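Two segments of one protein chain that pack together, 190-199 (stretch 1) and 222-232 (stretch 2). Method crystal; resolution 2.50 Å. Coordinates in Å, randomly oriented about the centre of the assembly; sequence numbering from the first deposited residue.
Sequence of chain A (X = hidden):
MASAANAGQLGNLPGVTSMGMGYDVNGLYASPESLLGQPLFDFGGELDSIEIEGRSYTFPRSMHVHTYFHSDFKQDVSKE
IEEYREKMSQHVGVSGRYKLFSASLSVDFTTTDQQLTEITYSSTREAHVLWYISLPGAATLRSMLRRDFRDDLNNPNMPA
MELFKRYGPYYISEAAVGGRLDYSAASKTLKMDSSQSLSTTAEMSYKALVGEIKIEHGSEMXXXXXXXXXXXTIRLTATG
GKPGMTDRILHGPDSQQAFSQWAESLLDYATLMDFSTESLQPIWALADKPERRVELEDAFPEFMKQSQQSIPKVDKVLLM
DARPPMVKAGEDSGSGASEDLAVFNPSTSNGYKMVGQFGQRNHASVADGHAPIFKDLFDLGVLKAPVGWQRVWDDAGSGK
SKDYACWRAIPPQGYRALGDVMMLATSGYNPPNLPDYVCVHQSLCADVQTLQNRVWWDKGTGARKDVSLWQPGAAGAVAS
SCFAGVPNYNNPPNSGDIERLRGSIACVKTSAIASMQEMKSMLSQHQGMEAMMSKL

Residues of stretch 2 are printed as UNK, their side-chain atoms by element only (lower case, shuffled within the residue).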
# COMPACT_ATOMS: atom_id res chain seq x y z
N LEU A 190 -4.94 -44.83 -27.01
CA LEU A 190 -5.62 -45.61 -28.03
C LEU A 190 -6.67 -44.79 -28.79
O LEU A 190 -7.10 -45.20 -29.87
CB LEU A 190 -6.24 -46.88 -27.45
CG LEU A 190 -5.38 -47.78 -26.58
CD1 LEU A 190 -6.19 -48.98 -26.11
CD2 LEU A 190 -4.07 -48.16 -27.25
N LYS A 191 -7.07 -43.65 -28.25
CA LYS A 191 -7.95 -42.71 -28.96
C LYS A 191 -7.21 -41.58 -29.68
O LYS A 191 -7.85 -40.62 -30.10
CB LYS A 191 -8.97 -42.11 -27.99
CG LYS A 191 -9.77 -43.15 -27.22
CD LYS A 191 -11.00 -42.56 -26.56
CE LYS A 191 -12.14 -42.28 -27.52
NZ LYS A 191 -12.99 -41.21 -26.94
N MET A 192 -5.91 -41.72 -29.91
CA MET A 192 -5.04 -40.55 -30.08
C MET A 192 -4.06 -40.50 -31.28
O MET A 192 -2.96 -39.93 -31.15
CB MET A 192 -4.25 -40.37 -28.77
CG MET A 192 -4.47 -39.09 -28.02
SD MET A 192 -3.22 -38.94 -26.73
CE MET A 192 -1.78 -38.48 -27.69
N ASP A 193 -4.42 -41.08 -32.44
CA ASP A 193 -3.62 -40.89 -33.68
C ASP A 193 -2.13 -41.13 -33.43
O ASP A 193 -1.25 -40.39 -33.90
CB ASP A 193 -3.84 -39.48 -34.27
CG ASP A 193 -5.34 -39.16 -34.54
OD1 ASP A 193 -6.08 -40.09 -34.94
OD2 ASP A 193 -5.78 -37.99 -34.34
N SER A 194 -1.85 -42.19 -32.67
CA SER A 194 -0.61 -42.33 -31.93
C SER A 194 0.57 -42.75 -32.85
O SER A 194 0.99 -43.92 -32.88
CB SER A 194 -0.81 -43.31 -30.76
OG SER A 194 0.13 -43.11 -29.73
N SER A 195 1.09 -41.75 -33.57
CA SER A 195 2.28 -41.85 -34.43
C SER A 195 3.52 -41.24 -33.74
O SER A 195 4.53 -41.92 -33.56
CB SER A 195 2.02 -41.14 -35.76
OG SER A 195 1.55 -39.81 -35.54
N GLN A 196 3.42 -39.95 -33.39
CA GLN A 196 4.40 -39.20 -32.57
C GLN A 196 4.31 -39.66 -31.10
O GLN A 196 3.24 -39.99 -30.63
CB GLN A 196 4.09 -37.70 -32.69
CG GLN A 196 5.00 -36.71 -31.96
CD GLN A 196 4.48 -35.26 -32.09
OE1 GLN A 196 4.31 -34.56 -31.09
NE2 GLN A 196 4.19 -34.83 -33.32
N SER A 197 5.44 -39.66 -30.39
CA SER A 197 5.48 -40.18 -29.00
C SER A 197 4.60 -39.30 -28.08
O SER A 197 4.47 -38.10 -28.30
CB SER A 197 6.92 -40.33 -28.46
OG SER A 197 7.42 -39.15 -27.83
N LEU A 198 3.97 -39.92 -27.09
CA LEU A 198 3.08 -39.24 -26.14
C LEU A 198 3.85 -38.19 -25.34
O LEU A 198 3.35 -37.07 -25.13
CB LEU A 198 2.38 -40.26 -25.21
CG LEU A 198 1.39 -39.85 -24.09
CD1 LEU A 198 2.09 -39.21 -22.88
CD2 LEU A 198 0.30 -38.94 -24.65
N SER A 199 5.07 -38.52 -24.94
CA SER A 199 5.85 -37.63 -24.11
C SER A 199 6.19 -36.31 -24.84
O SER A 199 6.14 -35.23 -24.22
CB SER A 199 7.10 -38.36 -23.57
OG SER A 199 8.05 -38.57 -24.61
N UNK A 222 -0.48 -29.13 -34.12
CA UNK A 222 -1.77 -28.72 -33.57
C UNK A 222 -2.74 -29.90 -33.47
O UNK A 222 -3.44 -30.05 -32.47
o UNK A 222 -4.64 -24.93 -34.08
c UNK A 222 -3.81 -27.16 -33.84
c UNK A 222 -4.42 -26.03 -34.65
o UNK A 222 -4.71 -26.22 -35.86
c UNK A 222 -2.44 -27.60 -34.39
N UNK A 223 -2.78 -30.70 -34.52
CA UNK A 223 -3.65 -31.85 -34.52
C UNK A 223 -3.26 -32.78 -33.36
O UNK A 223 -4.11 -33.15 -32.55
c UNK A 223 -3.93 -34.91 -36.77
c UNK A 223 -3.59 -32.58 -35.89
n UNK A 223 -4.00 -37.40 -36.95
c UNK A 223 -4.78 -36.15 -36.65
c UNK A 223 -4.54 -33.76 -35.95
N UNK A 224 -1.97 -33.08 -33.25
CA UNK A 224 -1.42 -33.97 -32.23
C UNK A 224 -1.71 -33.49 -30.81
O UNK A 224 -2.08 -34.28 -29.96
c UNK A 224 0.59 -34.88 -33.67
n UNK A 224 -0.31 -36.72 -35.04
c UNK A 224 0.06 -36.32 -33.80
c UNK A 224 0.11 -34.15 -32.40
o UNK A 224 -0.03 -37.05 -32.83
N UNK A 225 -1.56 -32.19 -30.58
CA UNK A 225 -1.80 -31.59 -29.26
C UNK A 225 -3.30 -31.54 -28.94
O UNK A 225 -3.69 -31.83 -27.80
c UNK A 225 0.39 -30.36 -28.94
c UNK A 225 -1.11 -30.18 -29.13
c UNK A 225 -1.69 -29.35 -27.99
N UNK A 226 -4.12 -31.18 -29.93
CA UNK A 226 -5.59 -31.19 -29.75
C UNK A 226 -6.10 -32.57 -29.36
O UNK A 226 -6.95 -32.71 -28.49
c UNK A 226 -6.30 -29.20 -31.20
c UNK A 226 -6.32 -30.72 -31.02
n UNK A 226 -6.61 -28.75 -32.40
o UNK A 226 -6.05 -28.45 -30.25
N UNK A 227 -5.55 -33.57 -30.03
CA UNK A 227 -5.87 -34.96 -29.76
C UNK A 227 -5.49 -35.37 -28.32
O UNK A 227 -6.26 -36.02 -27.61
o UNK A 227 -5.66 -37.13 -30.76
c UNK A 227 -5.13 -35.84 -30.76
N UNK A 228 -4.30 -34.96 -27.90
CA UNK A 228 -3.81 -35.17 -26.53
C UNK A 228 -4.75 -34.56 -25.50
O UNK A 228 -5.21 -35.23 -24.57
c UNK A 228 -0.84 -34.33 -22.40
c UNK A 228 -1.84 -34.54 -25.01
c UNK A 228 -1.34 -35.66 -24.36
c UNK A 228 -1.33 -33.22 -23.05
c UNK A 228 -2.37 -34.63 -26.40
c UNK A 228 -1.83 -33.33 -24.33
c UNK A 228 -0.84 -35.55 -23.05
N UNK A 229 -5.05 -33.29 -25.69
CA UNK A 229 -5.87 -32.56 -24.75
C UNK A 229 -7.29 -33.10 -24.61
O UNK A 229 -7.77 -33.29 -23.50
c UNK A 229 -3.05 -27.00 -25.25
n UNK A 229 -4.02 -26.14 -25.58
n UNK A 229 -1.79 -26.58 -25.18
n UNK A 229 -3.33 -28.28 -25.01
c UNK A 229 -5.90 -31.07 -25.10
c UNK A 229 -4.65 -28.87 -25.10
c UNK A 229 -4.57 -30.38 -24.88
N UNK A 230 -7.96 -33.33 -25.74
CA UNK A 230 -9.35 -33.79 -25.71
C UNK A 230 -9.51 -35.28 -25.35
O UNK A 230 -10.61 -35.70 -24.97
o UNK A 230 -9.44 -33.77 -28.12
c UNK A 230 -10.13 -33.39 -26.98
N UNK A 231 -8.43 -36.07 -25.44
CA UNK A 231 -8.43 -37.45 -24.93
C UNK A 231 -7.57 -37.68 -23.68
O UNK A 231 -7.19 -38.82 -23.38
n UNK A 231 -10.20 -38.63 -27.00
c UNK A 231 -8.92 -38.36 -27.23
c UNK A 231 -8.00 -38.42 -26.03
o UNK A 231 -8.48 -38.05 -28.35
N UNK A 232 -7.26 -36.61 -22.93
CA UNK A 232 -6.62 -36.75 -21.61
C UNK A 232 -7.34 -35.94 -20.54
O UNK A 232 -7.94 -34.91 -20.81
c UNK A 232 -5.14 -36.31 -21.63
o UNK A 232 -4.43 -36.93 -22.68
O HOH W 1 -8.69 -37.55 -31.28

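Position 222 opens the stretch within a helix. Its side chain has three carbons, the last carrying two oxygens: a carboxylate, one carbon longer than aspartate's. It is Glu222, out of reach of stretch 1, with both oxygens hydrogen-bonded elsewhere in the structure.

Position 223 has four carbons in a row ending in nitrogen, the unbranched chain of lysine. Its CA-to-CB bond points sideways, but the long chain brings its charge to stretch 1: Lys223 NZ lies 3.2 Å from Asp193 OD2, a salt bridge at an exposed site where Asp193 is poorly ordered.

At 224 three carbons end in one oxygen and one nitrogen, a glutamine-length amide. Gln224 folds back with chi1 and chi2 both m, filling space under the loop; its CG is 3.6 Å from Gln196 NE2, and its NE2 is 3.6 Å from Ser195 OG.

Position 225 carries one carbon branching into two more, the pattern of valine. Val225 points away from stretch 1 and is buried, as suits a compact apolar group.

Position 226 has two carbons, the second bearing oxygen and nitrogen: Asn226, polar and exposed, beyond reach of the loop.

Position 227 has one carbon and one oxygen. Ser227 points toward stretch 1, and its small size lets the backbones approach: its OG is 3.5 Å from Met192 CA. OG also hydrogen-bonds water 1 at 3.1 Å.

Position 228 shows one carbon and a six-carbon ring without a hydroxyl, hence Phe228. Leu198 CD2 meets its CD1 at 3.7 Å, at the ring edge; Met192 CE also lies near the ring plane, 4.1 Å from Phe228 CB.

Position 229 has three carbons, a nitrogen, then a carbon with two nitrogens, a guanidinium. Arg229 points away and finds partners elsewhere in the structure.

Position 230, one carbon and one oxygen, is Ser230; its OG donates to Asn226 O at 2.7 Å, turning the hydroxyl back to the helix.

Position 231 has two carbons, then oxygen and nitrogen. Asn231, the first residue to leave helical phi/psi, points toward stretch 1, its CB 4.1 Å from Met192 CG.

Position 232 again has one carbon and one oxygen; Ser232 OG donates to Phe228 O at 2.7 Å.

The contact joins a loop to a helix. Buried Met192 lies against Ser227, Phe228 and Asn231, Leu198 extends the apolar patch, and the salt bridge adds a charged contact. Water 1 bridges Ser227 OG and, weakly, Lys191 O.

Stretch 2 (222-232) EKQVNSFRSNS
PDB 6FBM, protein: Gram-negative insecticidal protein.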